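Local coordinates for beta-amyloid-like protein (Caenorhabditis elegans, PDB 3K66) that binds heparin through its E2 domain and probably acts in cell adhesion and neural development as the worm homolog of human amyloid precursor protein, at residues A[132-137]-A[175-180]; A[139-144]-A[168-173]. One frame throughout, in Å; residues are numbered along the deposited sequence.

Contact 1: A[132-137]-A[175-180]; sequences AYIRAE and LRINGT
The ring of Tyr133 presents its edge to helix 163-182, with the CA of Ile177 and the carbonyl oxygen of Arg176 near its plane, while Thr180 crosses it obliquely, CG2 lying 3.6 Å from Tyr133 CD2. Tyr133 CG is anti to the backbone N (chi1 172°), which starts the side chain off toward helix 163-182, the antiparallel neighbour (segments at 171°) in the E2 helical bundle. The ring plane stands nearly perpendicular to the guanidinium of Arg176, which lies almost coplanar with the carboxylate of Glu137. At the guanidinium edge, Arg176 NE donates to the syn side of Glu137 OE2 at 3.0 Å, a salt bridge bent to an N-H...O angle of 135°. Tyr133 OH also gives Glu137 OE2 a weak hydrogen bond. Beside the salt bridge, Ile177 CD1 packs 3.6 Å from Glu137 CB, and Trp202 of helix 195-209 touches Ile134 and Ile177. An alanine in place of Arg176 would probably leave Glu137 without its cationic partner on helix 163-182 and the carboxylate freer to turn. Because Glu137 OE1 also pairs with Lys103 of helix 55-119, two cationic partners probably stabilise the buried carboxylate in its charged form, joining three helices around one acid.

Contact 2: A[139-144]-A[168-173]; sequences KDRMHT and HRLRYI
Apolar packing between Ile173 and the backbone and side chains of 139-144 makes up much of this contact. Ile173 CD1 sits 3.7 Å from the backbone N of Arg141 and 3.9 Å from Asp140 CG, so one methyl rests against two successive residues of the facing helix. Ile173 CG1, anti to the carbonyl carbon (chi1 -72°), carries that methyl to its place. Leu170 crosses the extended chain of Arg141 at about a right angle, although the exact position of its CD2 is doubtful in the model. Helices 123-154 and 163-182 run antiparallel here, the two short segments inclined at 167° with axes 10.0 Å apart, as neighbours in the elongated helical bundle of the E2 domain.

Among the polar side chains, Thr144 OG1 turns back on its own helix and donates to Asp140 O at 2.8 Å, from above the carbonyl plane, to an oxygen that also accepts the backbone N of Thr144. The same OG1 lies 3.5 Å from Arg169 CD, and Thr144 CG2 also touches that carbon; Tyr162 touches both residues.

Asp140 OD1 lies 4.2 Å from Arg169 NE, well out of the guanidinium plane, so any attraction is probably one of charge alone. The salt bridge of this acid is instead made by OD2 with Lys103 of helix 55-119.

Followed from the N terminus, the chain passes through the long helix 55-119 before helix 123-154 supplies the first half of contact 1 and, with a single residue between, the first half of contact 2. It turns back through the short helix 156-160, and helix 163-182 closes contact 2 first, at 168-173, then contact 1, at 175-180. Contact 2 is therefore nested inside contact 1, the order expected of an antiparallel helical hairpin. Their centres are 10 Å apart, and they touch directly where Glu137 CB packs against Ile173 CG2. Lys103 of helix 55-119 serves an acid in each contact, tying the hairpin to that long helix.

Contact 1: A[132-137]-A[175-180]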
loop_
_atom_site.group_PDB
_atom_site.type_symbol
_atom_site.label_atom_id
_atom_site.label_comp_id
_atom_site.label_asym_id
_atom_site.label_seq_id
_atom_site.Cartn_x
_atom_site.Cartn_y
_atom_site.Cartn_z
ATOM N N ALA A 132 -18.204 12.155 -4.297
ATOM C CA ALA A 132 -16.958 12.314 -3.556
ATOM C C ALA A 132 -16.859 11.190 -2.527
ATOM O O ALA A 132 -15.816 10.544 -2.364
ATOM C CB ALA A 132 -16.925 13.668 -2.869
ATOM N N TYR A 133 -17.965 10.956 -1.835
ATOM C CA TYR A 133 -18.000 9.907 -0.827
ATOM C C TYR A 133 -17.716 8.558 -1.467
ATOM O O TYR A 133 -17.005 7.727 -0.889
ATOM C CB TYR A 133 -19.364 9.879 -0.137
ATOM C CG TYR A 133 -19.520 8.698 0.769
ATOM C CD1 TYR A 133 -18.775 8.583 1.945
ATOM C CD2 TYR A 133 -20.365 7.654 0.414
ATOM C CE1 TYR A 133 -18.870 7.447 2.736
ATOM C CE2 TYR A 133 -20.474 6.512 1.185
ATOM C CZ TYR A 133 -19.722 6.410 2.347
ATOM O OH TYR A 133 -19.820 5.257 3.114
ATOM N N ILE A 134 -18.285 8.341 -2.650
ATOM C CA ILE A 134 -18.092 7.098 -3.380
ATOM C C ILE A 134 -16.629 6.915 -3.767
ATOM O O ILE A 134 -16.038 5.858 -3.567
ATOM C CB ILE A 134 -18.961 7.086 -4.663
ATOM C CG1 ILE A 134 -20.411 6.793 -4.275
ATOM C CG2 ILE A 134 -18.437 6.047 -5.672
ATOM C CD1 ILE A 134 -21.351 6.781 -5.439
ATOM N N ARG A 135 -16.048 7.960 -4.334
ATOM C CA ARG A 135 -14.648 7.923 -4.745
ATOM C C ARG A 135 -13.842 7.488 -3.531
ATOM O O ARG A 135 -12.995 6.601 -3.633
ATOM C CB ARG A 135 -14.207 9.324 -5.202
ATOM C CG ARG A 135 -13.743 9.397 -6.651
ATOM C CD ARG A 135 -13.405 10.811 -7.105
ATOM N NE ARG A 135 -14.607 11.582 -7.369
ATOM C CZ ARG A 135 -14.971 12.642 -6.666
ATOM N NH1 ARG A 135 -14.203 13.041 -5.657
ATOM N NH2 ARG A 135 -16.099 13.291 -6.969
ATOM N N ALA A 136 -14.135 8.099 -2.380
ATOM C CA ALA A 136 -13.426 7.805 -1.129
ATOM C C ALA A 136 -13.447 6.336 -0.744
ATOM O O ALA A 136 -12.401 5.722 -0.538
ATOM C CB ALA A 136 -13.995 8.639 0.008
ATOM N N GLU A 137 -14.643 5.779 -0.610
ATOM C CA GLU A 137 -14.762 4.372 -0.263
ATOM C C GLU A 137 -14.082 3.496 -1.329
ATOM O O GLU A 137 -13.320 2.574 -1.004
ATOM C CB GLU A 137 -16.234 3.991 -0.115
ATOM C CG GLU A 137 -16.891 4.679 1.059
ATOM C CD GLU A 137 -16.680 3.925 2.348
ATOM O OE1 GLU A 137 -15.698 3.160 2.431
ATOM O OE2 GLU A 137 -17.490 4.089 3.286
ATOM N N LEU A 175 -21.534 -2.226 1.962
ATOM C CA LEU A 175 -22.594 -1.880 2.910
ATOM C C LEU A 175 -22.668 -0.373 3.152
ATOM O O LEU A 175 -23.721 0.239 2.923
ATOM C CB LEU A 175 -22.410 -2.622 4.233
ATOM C CG LEU A 175 -22.937 -4.059 4.213
ATOM C CD1 LEU A 175 -22.687 -4.719 5.565
ATOM C CD2 LEU A 175 -24.416 -4.068 3.876
ATOM N N ARG A 176 -21.572 0.236 3.602
ATOM C CA ARG A 176 -21.585 1.680 3.827
ATOM C C ARG A 176 -22.075 2.417 2.549
ATOM O O ARG A 176 -22.965 3.274 2.613
ATOM C CB ARG A 176 -20.193 2.202 4.251
ATOM C CG ARG A 176 -19.785 1.861 5.678
ATOM C CD ARG A 176 -18.436 2.455 6.019
ATOM N NE ARG A 176 -17.371 1.832 5.244
ATOM C CZ ARG A 176 -16.603 0.838 5.679
ATOM N NH1 ARG A 176 -16.760 0.342 6.902
ATOM N NH2 ARG A 176 -15.687 0.316 4.869
ATOM N N ILE A 177 -21.531 2.079 1.381
ATOM C CA ILE A 177 -21.984 2.763 0.151
ATOM C C ILE A 177 -23.480 2.542 -0.093
ATOM O O ILE A 177 -24.202 3.471 -0.453
ATOM C CB ILE A 177 -21.172 2.339 -1.126
ATOM C CG1 ILE A 177 -19.726 2.823 -0.988
ATOM C CG2 ILE A 177 -21.753 2.996 -2.385
ATOM C CD1 ILE A 177 -18.818 2.435 -2.128
ATOM N N ASN A 178 -23.974 1.325 0.080
ATOM C CA ASN A 178 -25.404 1.161 -0.131
ATOM C C ASN A 178 -26.163 1.973 0.911
ATOM O O ASN A 178 -27.031 2.780 0.573
ATOM C CB ASN A 178 -25.812 -0.312 -0.110
ATOM C CG ASN A 178 -25.598 -0.967 -1.465
ATOM O OD1 ASN A 178 -25.294 -2.143 -1.557
ATOM N ND2 ASN A 178 -25.756 -0.182 -2.536
ATOM N N GLY A 179 -25.803 1.792 2.175
ATOM C CA GLY A 179 -26.450 2.549 3.220
ATOM C C GLY A 179 -26.461 4.025 2.870
ATOM O O GLY A 179 -27.466 4.715 3.019
ATOM N N THR A 180 -25.345 4.526 2.365
ATOM C CA THR A 180 -25.292 5.939 2.034
ATOM C C THR A 180 -26.278 6.306 0.915
ATOM O O THR A 180 -26.847 7.398 0.918
ATOM C CB THR A 180 -23.864 6.339 1.689
ATOM O OG1 THR A 180 -22.992 5.875 2.727
ATOM C CG2 THR A 180 -23.741 7.843 1.602
#

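Contact 2: A[139-144]-A[168-173]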
loop_
_atom_site.group_PDB
_atom_site.type_symbol
_atom_site.label_atom_id
_atom_site.label_comp_id
_atom_site.label_asym_id
_atom_site.label_seq_id
_atom_site.Cartn_x
_atom_site.Cartn_y
_atom_site.Cartn_z
ATOM N N LYS A 139 -11.628 4.216 -3.251
ATOM C CA LYS A 139 -10.169 4.338 -3.147
ATOM C C LYS A 139 -9.718 3.368 -2.061
ATOM O O LYS A 139 -8.654 2.765 -2.139
ATOM C CB LYS A 139 -9.756 5.758 -2.751
ATOM C CG LYS A 139 -9.806 6.625 -3.881
ATOM N N ASP A 140 -10.543 3.227 -1.034
ATOM C CA ASP A 140 -10.229 2.320 0.063
ATOM C C ASP A 140 -10.156 0.892 -0.488
ATOM O O ASP A 140 -9.258 0.122 -0.147
ATOM C CB ASP A 140 -11.299 2.421 1.160
ATOM C CG ASP A 140 -10.908 1.697 2.435
ATOM O OD1 ASP A 140 -9.842 1.040 2.474
ATOM O OD2 ASP A 140 -11.678 1.784 3.409
ATOM N N ARG A 141 -11.116 0.537 -1.333
ATOM C CA ARG A 141 -11.161 -0.797 -1.926
ATOM C C ARG A 141 -9.888 -1.029 -2.737
ATOM O O ARG A 141 -9.142 -1.969 -2.494
ATOM C CB ARG A 141 -12.406 -0.932 -2.820
ATOM C CG ARG A 141 -12.679 -2.300 -3.411
ATOM C CD ARG A 141 -14.050 -2.288 -4.018
ATOM N NE ARG A 141 -14.410 -3.501 -4.722
ATOM C CZ ARG A 141 -13.902 -3.875 -5.892
ATOM N NH1 ARG A 141 -12.996 -3.125 -6.501
ATOM N NH2 ARG A 141 -14.310 -5.010 -6.456
ATOM N N MET A 142 -9.635 -0.149 -3.691
ATOM C CA MET A 142 -8.460 -0.267 -4.535
ATOM C C MET A 142 -7.190 -0.526 -3.717
ATOM O O MET A 142 -6.449 -1.464 -4.001
ATOM C CB MET A 142 -8.300 0.991 -5.386
ATOM C CG MET A 142 -7.006 1.025 -6.157
ATOM S SD MET A 142 -6.703 2.679 -6.784
ATOM C CE MET A 142 -6.514 3.561 -5.286
ATOM N N HIS A 143 -6.941 0.290 -2.703
ATOM C CA HIS A 143 -5.757 0.078 -1.890
ATOM C C HIS A 143 -5.773 -1.270 -1.195
ATOM O O HIS A 143 -4.763 -1.957 -1.147
ATOM C CB HIS A 143 -5.609 1.160 -0.829
ATOM C CG HIS A 143 -4.994 2.424 -1.341
ATOM N ND1 HIS A 143 -3.704 2.803 -1.028
ATOM C CD2 HIS A 143 -5.488 3.403 -2.135
ATOM C CE1 HIS A 143 -3.436 3.962 -1.604
ATOM N NE2 HIS A 143 -4.502 4.349 -2.281
ATOM N N THR A 144 -6.916 -1.669 -0.656
ATOM C CA THR A 144 -6.946 -2.938 0.042
ATOM C C THR A 144 -6.600 -4.071 -0.898
ATOM O O THR A 144 -5.740 -4.889 -0.591
ATOM C CB THR A 144 -8.308 -3.228 0.668
ATOM O OG1 THR A 144 -8.726 -2.108 1.455
ATOM C CG2 THR A 144 -8.216 -4.456 1.561
ATOM N N HIS A 168 -13.608 -8.944 4.416
ATOM C CA HIS A 168 -14.407 -8.235 5.422
ATOM C C HIS A 168 -14.471 -6.746 5.114
ATOM O O HIS A 168 -15.520 -6.119 5.253
ATOM C CB HIS A 168 -13.824 -8.438 6.816
ATOM C CG HIS A 168 -14.639 -7.807 7.896
ATOM N ND1 HIS A 168 -14.276 -6.627 8.515
ATOM C CD2 HIS A 168 -15.831 -8.162 8.433
ATOM C CE1 HIS A 168 -15.207 -6.288 9.386
ATOM N NE2 HIS A 168 -16.161 -7.200 9.357
ATOM N N ARG A 169 -13.344 -6.180 4.696
ATOM C CA ARG A 169 -13.301 -4.766 4.339
ATOM C C ARG A 169 -14.164 -4.498 3.111
ATOM O O ARG A 169 -14.983 -3.587 3.104
ATOM C CB ARG A 169 -11.877 -4.337 4.025
ATOM C CG ARG A 169 -11.143 -3.718 5.182
ATOM C CD ARG A 169 -9.943 -2.973 4.657
ATOM N NE ARG A 169 -9.564 -1.881 5.538
ATOM C CZ ARG A 169 -8.326 -1.690 5.971
ATOM N NH1 ARG A 169 -7.356 -2.521 5.595
ATOM N NH2 ARG A 169 -8.055 -0.683 6.791
ATOM N N LEU A 170 -13.975 -5.303 2.071
ATOM C CA LEU A 170 -14.727 -5.118 0.838
ATOM C C LEU A 170 -16.240 -5.224 1.037
ATOM O O LEU A 170 -17.014 -4.552 0.349
ATOM C CB LEU A 170 -14.236 -6.100 -0.238
ATOM C CG LEU A 170 -12.826 -5.780 -0.751
ATOM C CD1 LEU A 170 -12.293 -6.850 -1.693
ATOM C CD2 LEU A 170 -12.887 -4.480 -1.475
ATOM N N ARG A 171 -16.653 -6.042 1.998
ATOM C CA ARG A 171 -18.069 -6.230 2.303
ATOM C C ARG A 171 -18.644 -4.951 2.898
ATOM O O ARG A 171 -19.654 -4.413 2.419
ATOM C CB ARG A 171 -18.248 -7.370 3.297
ATOM C CG ARG A 171 -19.239 -8.401 2.852
ATOM C CD ARG A 171 -18.923 -9.717 3.516
ATOM N NE ARG A 171 -19.389 -10.859 2.735
ATOM C CZ ARG A 171 -18.875 -12.083 2.838
ATOM N NH1 ARG A 171 -17.875 -12.325 3.685
ATOM N NH2 ARG A 171 -19.361 -13.072 2.097
ATOM N N TYR A 172 -18.006 -4.465 3.954
ATOM C CA TYR A 172 -18.498 -3.260 4.582
ATOM C C TYR A 172 -18.410 -2.027 3.710
ATOM O O TYR A 172 -19.185 -1.095 3.878
ATOM C CB TYR A 172 -17.791 -3.013 5.906
ATOM C CG TYR A 172 -18.438 -3.744 7.040
ATOM C CD1 TYR A 172 -19.537 -3.202 7.719
ATOM C CD2 TYR A 172 -17.966 -4.993 7.432
ATOM C CE1 TYR A 172 -20.140 -3.886 8.757
ATOM C CE2 TYR A 172 -18.570 -5.691 8.474
ATOM C CZ TYR A 172 -19.653 -5.132 9.129
ATOM O OH TYR A 172 -20.259 -5.836 10.142
ATOM N N ILE A 173 -17.462 -1.983 2.787
ATOM C CA ILE A 173 -17.399 -0.807 1.924
ATOM C C ILE A 173 -18.684 -0.778 1.108
ATOM O O ILE A 173 -19.345 0.261 0.963
ATOM C CB ILE A 173 -16.179 -0.823 0.981
ATOM C CG1 ILE A 173 -14.912 -0.561 1.813
ATOM C CG2 ILE A 173 -16.350 0.276 -0.091
ATOM C CD1 ILE A 173 -13.652 -0.710 1.064
#